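Local coordinates for protein transcriptional regulator, LacI family (Corynebacterium glutamicum, PDB 3H5T) that probably activates transcription of the inositol phosphate synthase gene in response to inositol, and regulates other cell wall biogenesis genes, by binding a palindromic promoter motif, at residues 136-141 and 216-221; 193-198 and 257-262; 197-202 and 211-216; 206-211 and 242-247; 270-275 and 296-301. All coordinates share one frame; numbering follows the deposited sequence.

Contact 1 (136-141 and 216-221)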
# COMPACT_ATOMS: atom_id res chain seq x y z
N SER A 136 4.51 -4.64 -4.70
CA SER A 136 3.85 -5.83 -4.20
C SER A 136 3.72 -6.96 -5.21
O SER A 136 2.62 -7.35 -5.58
CB SER A 136 2.48 -5.44 -3.67
OG SER A 136 1.83 -6.54 -3.07
N VAL A 137 4.85 -7.48 -5.66
CA VAL A 137 4.83 -8.55 -6.63
C VAL A 137 5.29 -9.85 -5.97
O VAL A 137 6.12 -9.85 -5.05
CB VAL A 137 5.73 -8.18 -7.82
CG1 VAL A 137 5.95 -9.37 -8.73
CG2 VAL A 137 5.08 -7.03 -8.59
N ALA A 138 4.74 -10.97 -6.42
CA ALA A 138 5.09 -12.26 -5.85
C ALA A 138 6.56 -12.59 -6.05
O ALA A 138 7.19 -12.15 -7.00
CB ALA A 138 4.22 -13.36 -6.47
N LYS A 139 7.10 -13.37 -5.13
CA LYS A 139 8.48 -13.80 -5.24
C LYS A 139 8.41 -14.78 -6.40
O LYS A 139 7.44 -15.53 -6.52
CB LYS A 139 8.92 -14.50 -3.96
CG LYS A 139 10.36 -15.05 -3.99
CD LYS A 139 11.40 -13.95 -4.15
CE LYS A 139 12.80 -14.49 -3.94
NZ LYS A 139 13.86 -13.44 -3.96
N GLY A 140 9.42 -14.77 -7.27
CA GLY A 140 9.44 -15.69 -8.39
C GLY A 140 8.59 -15.24 -9.57
O GLY A 140 8.33 -16.02 -10.49
N ASP A 141 8.13 -13.99 -9.54
CA ASP A 141 7.32 -13.44 -10.62
C ASP A 141 8.21 -13.22 -11.84
O ASP A 141 9.26 -12.57 -11.76
CB ASP A 141 6.68 -12.13 -10.18
CG ASP A 141 5.72 -11.56 -11.22
OD1 ASP A 141 4.52 -11.88 -11.18
OD2 ASP A 141 6.19 -10.80 -12.08
N ALA A 216 3.23 -20.55 -0.40
CA ALA A 216 2.81 -19.23 -0.83
C ALA A 216 4.01 -18.36 -1.24
O ALA A 216 4.96 -18.19 -0.47
CB ALA A 216 2.03 -18.54 0.29
N GLN A 217 3.94 -17.82 -2.45
CA GLN A 217 5.01 -16.96 -2.97
C GLN A 217 4.70 -15.49 -2.70
O GLN A 217 5.56 -14.62 -2.87
CB GLN A 217 5.20 -17.18 -4.48
CG GLN A 217 5.74 -18.56 -4.86
CD GLN A 217 6.99 -18.92 -4.09
OE1 GLN A 217 7.98 -18.18 -4.10
NE2 GLN A 217 6.95 -20.05 -3.41
N TYR A 218 3.48 -15.20 -2.30
CA TYR A 218 3.14 -13.82 -2.00
C TYR A 218 3.46 -13.57 -0.54
O TYR A 218 2.62 -13.74 0.34
CB TYR A 218 1.66 -13.53 -2.29
CG TYR A 218 1.36 -13.20 -3.75
CD1 TYR A 218 1.56 -11.91 -4.25
CD2 TYR A 218 0.90 -14.19 -4.63
CE1 TYR A 218 1.31 -11.61 -5.60
CE2 TYR A 218 0.65 -13.91 -5.97
CZ TYR A 218 0.86 -12.62 -6.45
OH TYR A 218 0.64 -12.34 -7.79
N GLN A 219 4.71 -13.19 -0.28
CA GLN A 219 5.14 -12.87 1.07
C GLN A 219 4.20 -11.73 1.47
O GLN A 219 3.52 -11.17 0.62
CB GLN A 219 6.60 -12.40 1.03
CG GLN A 219 7.54 -13.41 0.37
CD GLN A 219 8.86 -12.79 -0.10
OE1 GLN A 219 9.78 -13.50 -0.51
NE2 GLN A 219 8.95 -11.47 -0.04
N VAL A 220 4.16 -11.36 2.75
CA VAL A 220 3.26 -10.31 3.22
C VAL A 220 2.01 -11.08 3.64
O VAL A 220 1.72 -11.19 4.83
CB VAL A 220 2.87 -9.25 2.12
CG1 VAL A 220 1.85 -8.25 2.66
CG2 VAL A 220 4.09 -8.49 1.66
N GLN A 221 1.30 -11.64 2.66
CA GLN A 221 0.12 -12.43 2.96
C GLN A 221 0.56 -13.61 3.81
O GLN A 221 0.07 -13.81 4.91
CB GLN A 221 -0.52 -12.95 1.68
CG GLN A 221 -1.06 -11.85 0.81
CD GLN A 221 -1.91 -10.90 1.59
OE1 GLN A 221 -2.92 -11.30 2.17
NE2 GLN A 221 -1.52 -9.63 1.62
O HOH W 1 3.01 -11.19 -8.57
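Lys139 N donates a nearly straight backbone hydrogen bond (169°) to Gln217 O at 3.0 Å, from above the carbonyl plane. The bond ties the type II turn from Ala138 to Asp141 to the loop 216-221. Tyr218, next along that loop, is the centre of an inverse gamma turn. Its ring is the main apolar surface. The CA-CB bond of Tyr218 leads away from 136-141, but the ring comes back to Ala138. The methyl of Ala138 stands over the centre of one face, with CB 3.4 Å from the ring centroid and 12° off the normal, a CH-pi contact. Beyond the ring, a water joins both segments. It accepts from Ala138 N at 2.8 Å, donates to Asp141 OD1 at 3.1 Å, and hydrogen-bonds to Tyr218 OH at 2.7 Å. Next to the backbone bond, the Lys139 and Gln217 side chains meet at an angle, with Lys139 CB 3.8 Å from Gln217 OE1. Their polar ends bind elsewhere: Lys139 NZ forms a salt bridge with Glu163, and Gln217 NE2 bonds to Asn215 O. The loop 136-141 follows a strand of the seven-stranded sheet, and 216-221 belongs with the five-stranded one. The contact therefore joins the two lobes of a LacI-type core. One direct hydrogen bond, one methyl on a ring and one water bridge make a mixed, modest link, consistent with lobes that can shift against each other.

Contact 2 (193-198 and 257-262)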
# COMPACT_ATOMS: atom_id res chain seq x y z
N GLY A 193 -10.94 -16.98 12.91
CA GLY A 193 -10.81 -17.30 11.51
C GLY A 193 -9.88 -16.25 10.91
O GLY A 193 -9.73 -15.17 11.48
N ILE A 194 -9.25 -16.57 9.78
CA ILE A 194 -8.34 -15.63 9.12
C ILE A 194 -8.74 -15.44 7.66
O ILE A 194 -9.18 -16.38 7.02
CB ILE A 194 -6.89 -16.14 9.18
CG1 ILE A 194 -6.41 -16.21 10.64
CG2 ILE A 194 -5.98 -15.24 8.37
CD1 ILE A 194 -5.01 -16.78 10.82
N LEU A 195 -8.59 -14.21 7.16
CA LEU A 195 -8.91 -13.90 5.77
C LEU A 195 -7.69 -13.29 5.10
O LEU A 195 -7.00 -12.46 5.70
CB LEU A 195 -10.09 -12.93 5.67
CG LEU A 195 -11.46 -13.49 6.04
CD1 LEU A 195 -12.53 -12.41 5.94
CD2 LEU A 195 -11.78 -14.64 5.12
N SER A 196 -7.43 -13.68 3.85
CA SER A 196 -6.28 -13.17 3.11
C SER A 196 -6.57 -12.90 1.66
O SER A 196 -7.58 -13.38 1.11
CB SER A 196 -5.12 -14.18 3.16
OG SER A 196 -4.48 -14.16 4.42
N ILE A 197 -5.69 -12.14 1.02
CA ILE A 197 -5.82 -11.89 -0.40
C ILE A 197 -4.81 -12.83 -1.09
O ILE A 197 -4.24 -13.69 -0.42
CB ILE A 197 -5.60 -10.39 -0.76
CG1 ILE A 197 -4.32 -9.84 -0.13
CG2 ILE A 197 -6.79 -9.57 -0.29
CD1 ILE A 197 -3.99 -8.45 -0.61
N ARG A 198 -4.58 -12.67 -2.39
CA ARG A 198 -3.69 -13.56 -3.14
C ARG A 198 -2.45 -14.12 -2.45
O ARG A 198 -1.56 -13.37 -2.04
CB ARG A 198 -3.28 -12.92 -4.45
CG ARG A 198 -2.78 -13.91 -5.50
CD ARG A 198 -2.56 -13.23 -6.83
NE ARG A 198 -3.71 -12.40 -7.20
CZ ARG A 198 -3.63 -11.11 -7.52
NH1 ARG A 198 -2.46 -10.50 -7.53
NH2 ARG A 198 -4.72 -10.43 -7.82
N GLU A 257 -17.89 -11.80 -0.69
CA GLU A 257 -18.09 -13.23 -0.89
C GLU A 257 -17.24 -14.06 0.06
O GLU A 257 -17.77 -14.85 0.84
CB GLU A 257 -17.75 -13.61 -2.33
CG GLU A 257 -18.59 -12.93 -3.41
CD GLU A 257 -20.04 -13.38 -3.40
OE1 GLU A 257 -20.32 -14.52 -2.97
OE2 GLU A 257 -20.90 -12.59 -3.85
N VAL A 258 -15.93 -13.89 0.01
CA VAL A 258 -15.04 -14.65 0.87
C VAL A 258 -15.40 -14.51 2.35
O VAL A 258 -15.14 -15.41 3.15
CB VAL A 258 -13.55 -14.27 0.65
CG1 VAL A 258 -13.21 -12.97 1.38
CG2 VAL A 258 -12.65 -15.40 1.11
N ALA A 259 -15.99 -13.38 2.73
CA ALA A 259 -16.38 -13.16 4.12
C ALA A 259 -17.65 -13.95 4.43
O ALA A 259 -17.79 -14.53 5.50
CB ALA A 259 -16.60 -11.68 4.38
N LYS A 260 -18.58 -13.97 3.47
CA LYS A 260 -19.82 -14.70 3.65
C LYS A 260 -19.52 -16.19 3.81
O LYS A 260 -20.01 -16.83 4.73
CB LYS A 260 -20.74 -14.47 2.45
CG LYS A 260 -21.94 -15.40 2.40
CD LYS A 260 -22.76 -15.21 1.12
CE LYS A 260 -23.34 -13.81 1.04
NZ LYS A 260 -24.24 -13.63 -0.14
N GLU A 261 -18.70 -16.73 2.91
CA GLU A 261 -18.37 -18.15 2.95
C GLU A 261 -17.75 -18.62 4.27
O GLU A 261 -18.11 -19.66 4.80
CB GLU A 261 -17.42 -18.51 1.80
CG GLU A 261 -17.53 -19.95 1.37
CD GLU A 261 -16.35 -20.41 0.56
OE1 GLU A 261 -16.02 -19.76 -0.46
OE2 GLU A 261 -15.75 -21.44 0.94
N LEU A 262 -16.81 -17.84 4.79
CA LEU A 262 -16.13 -18.18 6.04
C LEU A 262 -17.05 -18.18 7.26
O LEU A 262 -16.99 -19.08 8.10
CB LEU A 262 -14.98 -17.19 6.28
CG LEU A 262 -14.20 -17.36 7.58
CD1 LEU A 262 -13.33 -18.59 7.49
CD2 LEU A 262 -13.35 -16.14 7.84
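Leu195 carries the apolar contact between strand 193-197 and helix 257-262. Its CD2 meets CD2 of Leu262 tip to tip at 3.5 Å, and its CG lies 3.7 Å from the same Leu262 methyl. On the helix side, the CG of Leu262 is anti to its backbone N (chi1 177°), which starts the side chain on its way to that meeting. The two branches of Leu195 divide the work. CD2 also approaches CG2 of Val258 at 4.2 Å, and CD1 reaches CB of Ala259 at 4.4 Å. Leu195 is thus set among Val258, Ala259 and Leu262, residues spaced along one side of the helix.

The same methyls also meet backbone atoms. Leu195 CD2 stands 4.0 Å from Val258 O, and Leu262 CD2 is 4.3 Å from Ile194 O. The short segments run nearly antiparallel, at 157°, with their axes 9.8 Å apart at closest approach. This is the alpha/beta layering of the periplasmic-binding-protein-like fold. Helix 252-265 connects strands 244-247 and 271-274 in a beta-alpha-beta crossover, and strand 192-197 lies between those two in the sheet. The crossover helix therefore passes over the strand it packs on. Met245 of the neighbouring strand and Val283 of helix 277-289 also line this layer.

No hydrogen bond crosses between the segments. Backbone hydrogen bonds tie the strand to its sheet neighbours, among them Met245 and Leu273. Ile194 and Ser196 have their CB atoms directed away from helix 257-262. They touch helix 221-235, Ile194 at Met229 and Ser196 at Val225.

Contact 3 (197-202 and 211-216)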
# COMPACT_ATOMS: atom_id res chain seq x y z
N ILE A 197 -5.69 -12.14 1.02
CA ILE A 197 -5.82 -11.89 -0.40
C ILE A 197 -4.81 -12.83 -1.09
O ILE A 197 -4.24 -13.69 -0.42
CB ILE A 197 -5.60 -10.39 -0.76
CG1 ILE A 197 -4.32 -9.84 -0.13
CG2 ILE A 197 -6.79 -9.57 -0.29
CD1 ILE A 197 -3.99 -8.45 -0.61
N ARG A 198 -4.58 -12.67 -2.39
CA ARG A 198 -3.69 -13.56 -3.14
C ARG A 198 -2.45 -14.12 -2.45
O ARG A 198 -1.56 -13.37 -2.04
CB ARG A 198 -3.28 -12.92 -4.45
CG ARG A 198 -2.78 -13.91 -5.50
CD ARG A 198 -2.56 -13.23 -6.83
NE ARG A 198 -3.71 -12.40 -7.20
CZ ARG A 198 -3.63 -11.11 -7.52
NH1 ARG A 198 -2.46 -10.50 -7.53
NH2 ARG A 198 -4.72 -10.43 -7.82
N LEU A 199 -2.39 -15.44 -2.34
CA LEU A 199 -1.25 -16.12 -1.72
C LEU A 199 -0.28 -16.71 -2.75
O LEU A 199 0.89 -16.92 -2.44
CB LEU A 199 -1.75 -17.23 -0.77
CG LEU A 199 -2.31 -16.80 0.60
CD1 LEU A 199 -3.18 -17.91 1.22
CD2 LEU A 199 -1.15 -16.44 1.53
N ASP A 200 -0.75 -16.96 -3.97
CA ASP A 200 0.10 -17.54 -5.00
C ASP A 200 -0.43 -17.32 -6.43
O ASP A 200 -1.53 -16.81 -6.61
CB ASP A 200 0.27 -19.04 -4.75
CG ASP A 200 1.66 -19.54 -5.12
OD1 ASP A 200 2.31 -18.92 -6.00
OD2 ASP A 200 2.10 -20.56 -4.55
N ARG A 201 0.35 -17.72 -7.43
CA ARG A 201 -0.04 -17.56 -8.83
C ARG A 201 -1.28 -18.39 -9.18
O ARG A 201 -2.23 -17.88 -9.78
CB ARG A 201 1.09 -17.99 -9.78
CG ARG A 201 2.43 -17.30 -9.56
CD ARG A 201 3.45 -17.76 -10.60
NE ARG A 201 3.33 -17.05 -11.87
CZ ARG A 201 3.69 -17.56 -13.05
NH1 ARG A 201 4.19 -18.79 -13.12
NH2 ARG A 201 3.56 -16.83 -14.16
N ALA A 202 -1.26 -19.66 -8.81
CA ALA A 202 -2.39 -20.53 -9.09
C ALA A 202 -3.62 -20.01 -8.37
O ALA A 202 -3.65 -19.95 -7.14
CB ALA A 202 -2.09 -21.97 -8.65
N GLU A 211 -0.69 -26.68 2.43
CA GLU A 211 0.28 -26.69 1.34
C GLU A 211 0.33 -25.36 0.60
O GLU A 211 1.41 -24.83 0.34
CB GLU A 211 -0.04 -27.83 0.36
CG GLU A 211 1.06 -28.08 -0.66
CD GLU A 211 0.78 -29.29 -1.54
OE1 GLU A 211 -0.06 -29.19 -2.47
OE2 GLU A 211 1.40 -30.35 -1.29
N ARG A 212 -0.83 -24.82 0.25
CA ARG A 212 -0.87 -23.54 -0.45
C ARG A 212 -0.21 -22.45 0.37
O ARG A 212 0.52 -21.63 -0.15
CB ARG A 212 -2.31 -23.13 -0.78
CG ARG A 212 -2.38 -21.85 -1.58
CD ARG A 212 -3.77 -21.59 -2.12
NE ARG A 212 -3.87 -20.28 -2.74
CZ ARG A 212 -3.34 -19.95 -3.91
NH1 ARG A 212 -2.65 -20.84 -4.61
NH2 ARG A 212 -3.49 -18.72 -4.39
N LEU A 213 -0.47 -22.48 1.68
CA LEU A 213 0.08 -21.49 2.59
C LEU A 213 1.59 -21.60 2.70
O LEU A 213 2.32 -20.63 2.52
CB LEU A 213 -0.54 -21.66 3.98
CG LEU A 213 -0.11 -20.73 5.11
CD1 LEU A 213 -0.34 -19.29 4.69
CD2 LEU A 213 -0.91 -21.06 6.37
N GLU A 214 2.05 -22.81 3.00
CA GLU A 214 3.47 -23.12 3.14
C GLU A 214 4.30 -22.80 1.90
O GLU A 214 5.46 -22.41 2.01
CB GLU A 214 3.60 -24.61 3.51
CG GLU A 214 5.02 -25.11 3.65
CD GLU A 214 5.08 -26.48 4.31
OE1 GLU A 214 4.39 -27.41 3.84
OE2 GLU A 214 5.83 -26.62 5.31
N ASN A 215 3.70 -22.94 0.72
CA ASN A 215 4.39 -22.68 -0.55
C ASN A 215 4.03 -21.31 -1.13
O ASN A 215 4.48 -20.96 -2.23
CB ASN A 215 4.04 -23.77 -1.57
CG ASN A 215 4.62 -25.12 -1.20
OD1 ASN A 215 5.82 -25.32 -1.25
ND2 ASN A 215 3.76 -26.06 -0.84
N ALA A 216 3.23 -20.55 -0.40
CA ALA A 216 2.81 -19.23 -0.83
C ALA A 216 4.01 -18.36 -1.24
O ALA A 216 4.96 -18.19 -0.47
CB ALA A 216 2.03 -18.54 0.29
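Leu199 is the first residue of 197-202 to meet the other segment. Its O lies 3.4 Å from CB of Ala216, and its CD2 packs on the same methyl at 4.0 Å. CD2 also reaches CD1 of Leu213 at 4.3 Å, so the leucine touches both Leu213 of the helix and Ala216 beyond it. The carbonyl carbon of Leu199 lies over one face of the Arg212 guanidinium.

Asp200 comes next, and it forms no salt bridge with Arg212. Its CB, rather than its carboxylate, touches the guanidinium, at 3.4 Å from NH1. Asp200 OD1 turns back to accept from Arg201 N at 2.7 Å, on the anti side of the carboxylate. Asp200 OD2 is close to Asn215 O, but both are acceptors, so this is no bond. The negative charge may still favour the nearby arginine through space.

At Ala202 the backbone O receives a weak hydrogen bond from Arg212 NH1, 2.9 Å long and strongly bent at 117°. The firmer partner of the guanidinium is Glu246, which forms a salt bridge with NE. Within 211-216, Asn215 ND2 bonds to Glu211 O, which also accepts from Asn215 N on the opposite face of its plane.

The loop 197-202 leaves strand 192-197 and leads to the edge strand 206-207. The short helix 210-214 folds back against it. Leu199 and Leu213 also touch helix 221-235, and Glu246 of strand 244-247 holds both Arg212 and Leu199 N.

Contact 4 (206-211 and 242-247)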
# COMPACT_ATOMS: atom_id res chain seq x y z
N GLY A 206 -11.63 -19.19 -1.48
CA GLY A 206 -12.11 -20.03 -0.40
C GLY A 206 -11.04 -20.65 0.48
O GLY A 206 -9.98 -20.06 0.70
N GLU A 207 -11.33 -21.85 0.98
CA GLU A 207 -10.40 -22.55 1.85
C GLU A 207 -8.96 -22.54 1.36
O GLU A 207 -8.69 -22.75 0.19
CB GLU A 207 -10.85 -24.00 2.04
CG GLU A 207 -9.83 -24.87 2.77
CD GLU A 207 -10.25 -26.33 2.83
OE1 GLU A 207 -10.77 -26.84 1.81
OE2 GLU A 207 -10.04 -26.96 3.88
N VAL A 208 -8.04 -22.27 2.29
CA VAL A 208 -6.61 -22.27 1.98
C VAL A 208 -6.01 -23.49 2.69
O VAL A 208 -6.14 -23.64 3.91
CB VAL A 208 -5.90 -21.00 2.50
CG1 VAL A 208 -4.40 -21.11 2.27
CG2 VAL A 208 -6.45 -19.76 1.80
N THR A 209 -5.36 -24.36 1.93
CA THR A 209 -4.76 -25.56 2.50
C THR A 209 -3.36 -25.27 3.03
O THR A 209 -2.70 -24.33 2.59
CB THR A 209 -4.62 -26.67 1.45
OG1 THR A 209 -3.58 -26.32 0.53
CG2 THR A 209 -5.93 -26.85 0.69
N ARG A 210 -2.91 -26.10 3.97
CA ARG A 210 -1.58 -25.96 4.56
C ARG A 210 -0.52 -25.88 3.47
O ARG A 210 0.43 -25.11 3.57
CB ARG A 210 -1.31 -27.14 5.49
CG ARG A 210 0.09 -27.19 6.08
CD ARG A 210 0.17 -28.20 7.24
NE ARG A 210 1.55 -28.40 7.72
CZ ARG A 210 1.87 -29.13 8.78
NH1 ARG A 210 0.93 -29.74 9.50
NH2 ARG A 210 3.15 -29.28 9.13
N GLU A 211 -0.69 -26.68 2.43
CA GLU A 211 0.28 -26.69 1.34
C GLU A 211 0.33 -25.36 0.60
O GLU A 211 1.41 -24.83 0.34
CB GLU A 211 -0.04 -27.83 0.36
CG GLU A 211 1.06 -28.08 -0.66
CD GLU A 211 0.78 -29.29 -1.54
OE1 GLU A 211 -0.06 -29.19 -2.47
OE2 GLU A 211 1.40 -30.35 -1.29
N VAL A 242 -7.90 -23.31 13.17
CA VAL A 242 -8.15 -21.97 12.66
C VAL A 242 -8.31 -21.93 11.14
O VAL A 242 -7.34 -21.99 10.39
CB VAL A 242 -7.00 -21.01 13.05
CG1 VAL A 242 -7.33 -19.59 12.58
CG2 VAL A 242 -6.78 -21.04 14.55
N PRO A 243 -9.56 -21.82 10.66
CA PRO A 243 -9.84 -21.77 9.23
C PRO A 243 -9.23 -20.54 8.55
O PRO A 243 -9.20 -19.46 9.12
CB PRO A 243 -11.36 -21.78 9.18
CG PRO A 243 -11.73 -21.02 10.42
CD PRO A 243 -10.79 -21.59 11.45
N ILE A 244 -8.76 -20.73 7.32
CA ILE A 244 -8.14 -19.66 6.55
C ILE A 244 -8.69 -19.58 5.13
O ILE A 244 -8.48 -20.49 4.33
CB ILE A 244 -6.61 -19.87 6.47
CG1 ILE A 244 -6.01 -19.80 7.88
CG2 ILE A 244 -5.97 -18.82 5.56
CD1 ILE A 244 -4.55 -20.18 7.95
N MET A 245 -9.41 -18.51 4.81
CA MET A 245 -9.96 -18.35 3.47
C MET A 245 -9.30 -17.19 2.72
O MET A 245 -8.80 -16.25 3.33
CB MET A 245 -11.48 -18.17 3.52
CG MET A 245 -12.21 -19.43 4.00
SD MET A 245 -13.83 -19.63 3.26
CE MET A 245 -14.25 -21.24 3.90
N GLU A 246 -9.33 -17.27 1.39
CA GLU A 246 -8.71 -16.25 0.55
C GLU A 246 -9.54 -15.89 -0.68
O GLU A 246 -10.41 -16.64 -1.10
CB GLU A 246 -7.32 -16.74 0.12
CG GLU A 246 -7.02 -16.68 -1.38
CD GLU A 246 -5.68 -17.30 -1.75
OE1 GLU A 246 -5.36 -18.39 -1.23
OE2 GLU A 246 -4.95 -16.72 -2.58
N CYS A 247 -9.26 -14.71 -1.23
CA CYS A 247 -9.90 -14.26 -2.45
C CYS A 247 -8.76 -13.83 -3.36
O CYS A 247 -8.04 -12.87 -3.08
CB CYS A 247 -10.91 -13.12 -2.20
SG CYS A 247 -10.35 -11.63 -1.37
O HOH W 2 -8.40 -23.33 6.21
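Gly206 and Glu246 form an antiparallel hydrogen-bonded pair that adds the short edge strand 206-207 to the five-stranded sheet. Gly206 N bonds to Glu246 O, and Glu246 N returns a bond to Gly206 O; both are 2.9 Å. Glu207 and Met245 form the non-hydrogen-bonded pair next to it. Met245 belongs to the packed part. It lies along Gly206 and Glu207, with CB 3.7 Å from Gly206 O and SD 4.0 Å from Glu207 N, and it packs further on helix 252-265. Packing is also close at Val208. Its N donates to Ile244 O at 2.7 Å, and its CB lies 3.8 Å from CG2 of Ile244. Val208 CG2, beside its own backbone N, also meets Glu246 CB. The valine and glutamate side chains cross at about a right angle.

The open side is looser. The side chain of Glu207 is exposed there. At Val208, past the end of the short strand, a water links the segments: it donates to Val208 O and accepts from Ile244 N at 2.8 Å. Thr209 then caps the start of helix 210-214. Glu246 OE1, whose charged partner is Arg212, lies 3.5 Å from Val208 CG2.

Contact 5 (270-275 and 296-301)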
# COMPACT_ATOMS: atom_id res chain seq x y z
N THR A 270 -15.88 -16.40 16.72
CA THR A 270 -16.16 -15.21 17.51
C THR A 270 -15.35 -14.01 17.02
O THR A 270 -15.68 -12.86 17.34
CB THR A 270 -15.84 -15.45 19.01
OG1 THR A 270 -14.44 -15.69 19.17
CG2 THR A 270 -16.62 -16.66 19.53
N ALA A 271 -14.30 -14.28 16.25
CA ALA A 271 -13.45 -13.21 15.73
C ALA A 271 -12.84 -13.57 14.38
O ALA A 271 -12.64 -14.75 14.08
CB ALA A 271 -12.34 -12.89 16.72
N VAL A 272 -12.54 -12.54 13.59
CA VAL A 272 -11.93 -12.74 12.28
C VAL A 272 -10.77 -11.76 12.08
O VAL A 272 -10.97 -10.55 12.10
CB VAL A 272 -12.95 -12.52 11.13
CG1 VAL A 272 -12.23 -12.41 9.79
CG2 VAL A 272 -13.95 -13.66 11.10
N LEU A 273 -9.56 -12.29 11.90
CA LEU A 273 -8.39 -11.45 11.68
C LEU A 273 -8.11 -11.37 10.18
O LEU A 273 -7.91 -12.39 9.53
CB LEU A 273 -7.16 -12.01 12.40
CG LEU A 273 -5.85 -11.25 12.17
CD1 LEU A 273 -4.95 -11.36 13.38
CD2 LEU A 273 -5.16 -11.76 10.92
N CYS A 274 -8.10 -10.15 9.65
CA CYS A 274 -7.85 -9.92 8.24
C CYS A 274 -6.42 -9.46 7.98
O CYS A 274 -5.83 -8.75 8.79
CB CYS A 274 -8.80 -8.85 7.70
SG CYS A 274 -10.51 -9.31 7.80
N THR A 275 -5.90 -9.85 6.83
CA THR A 275 -4.55 -9.51 6.42
C THR A 275 -4.51 -8.10 5.81
O THR A 275 -3.44 -7.49 5.70
CB THR A 275 -4.06 -10.53 5.38
OG1 THR A 275 -3.73 -11.75 6.06
CG2 THR A 275 -2.86 -10.01 4.64
N ALA A 296 -20.01 -6.81 19.03
CA ALA A 296 -21.33 -7.39 19.30
C ALA A 296 -21.46 -8.82 18.78
O ALA A 296 -21.43 -9.77 19.55
CB ALA A 296 -22.42 -6.51 18.69
N ASP A 297 -21.60 -8.96 17.46
CA ASP A 297 -21.74 -10.27 16.84
C ASP A 297 -20.40 -10.88 16.43
O ASP A 297 -20.27 -12.10 16.37
CB ASP A 297 -22.63 -10.16 15.59
CG ASP A 297 -23.98 -9.56 15.90
OD1 ASP A 297 -24.76 -10.19 16.64
OD2 ASP A 297 -24.25 -8.45 15.39
N LEU A 298 -19.41 -10.04 16.15
CA LEU A 298 -18.11 -10.55 15.72
C LEU A 298 -17.00 -9.51 15.92
O LEU A 298 -17.19 -8.33 15.66
CB LEU A 298 -18.21 -10.93 14.23
CG LEU A 298 -17.23 -11.88 13.54
CD1 LEU A 298 -15.85 -11.26 13.48
CD2 LEU A 298 -17.20 -13.21 14.27
N SER A 299 -15.85 -9.97 16.40
CA SER A 299 -14.71 -9.07 16.59
C SER A 299 -13.80 -9.24 15.37
O SER A 299 -13.46 -10.36 14.99
CB SER A 299 -13.93 -9.43 17.85
OG SER A 299 -14.68 -9.14 19.01
N LEU A 300 -13.41 -8.13 14.75
CA LEU A 300 -12.54 -8.21 13.57
C LEU A 300 -11.39 -7.22 13.62
O LEU A 300 -11.50 -6.15 14.21
CB LEU A 300 -13.36 -8.02 12.29
CG LEU A 300 -13.82 -6.63 11.87
CD1 LEU A 300 -12.63 -5.87 11.37
CD2 LEU A 300 -14.85 -6.72 10.75
N THR A 301 -10.28 -7.59 13.00
CA THR A 301 -9.10 -6.75 12.95
C THR A 301 -8.69 -6.53 11.50
O THR A 301 -9.00 -7.35 10.63
CB THR A 301 -7.92 -7.40 13.71
OG1 THR A 301 -8.32 -7.71 15.05
CG2 THR A 301 -6.75 -6.45 13.78
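Leu298 and Val272 cross obliquely at the start of a parallel strand pair. The CG of Leu298 is anti to its backbone N (chi1 -161°), and one methyl goes to each neighbour. CD1 packs on CG2 of Val272 at 3.9 Å and lies 3.6 Å from Val272 N. CD2 meets the Thr270 carbonyl carbon at 3.4 Å. Val272 and Leu300 share one face of the sheet, but Leu300 CB touches only the backbone O of Val272, at 3.5 Å. On the opposite face Ala271 and Ser299 set their CB atoms side by side, 4.0 Å apart. Leu273 and Thr301 are the next pair on that face. Farther along, Cys274 CB rests 3.3 Å from Thr301 O.

Four backbone hydrogen bonds fix this register. Ser299 N gives to Thr270 O, Val272 N to Ser299 O, Thr301 N to Val272 O, and Cys274 N to Thr301 O. The strand segments run 8° apart. Ser299 OG bonds to Val357 O, and Thr270 OG1 to His189.

The two strands and helix 277-289 form a beta-alpha-beta unit. That helix packs on Leu300, while helix 178-186 covers Ala271, Leu273 and Thr301. Strand 271-274 continues the sheet to strand 192-197, leaving 299-302 outermost within this chain.

Overall arrangement
Contacts 2, 4 and 5 belong to one five-stranded sheet. Strand 192-197 of contact 2 sits between 244-247 of contact 4 and 271-274 of contact 5, whose contact centres lie about 8 and 11 Å from its own. Contact 3 adds the loop and short helix beside the edge strand. Glu246 ties it to contact 4, by the salt bridge (Arg212 NE to Glu246 OE1 2.8 Å) and by a bond to Leu199 N. Contact 1 leads away to the other lobe. It shares Ala216 with contact 3, about 8 Å off between centres, and is about 25 Å from contact 5. In LacI-type regulators the effector binds between the lobes, so contact 1, which spans them, probably lies near that cleft.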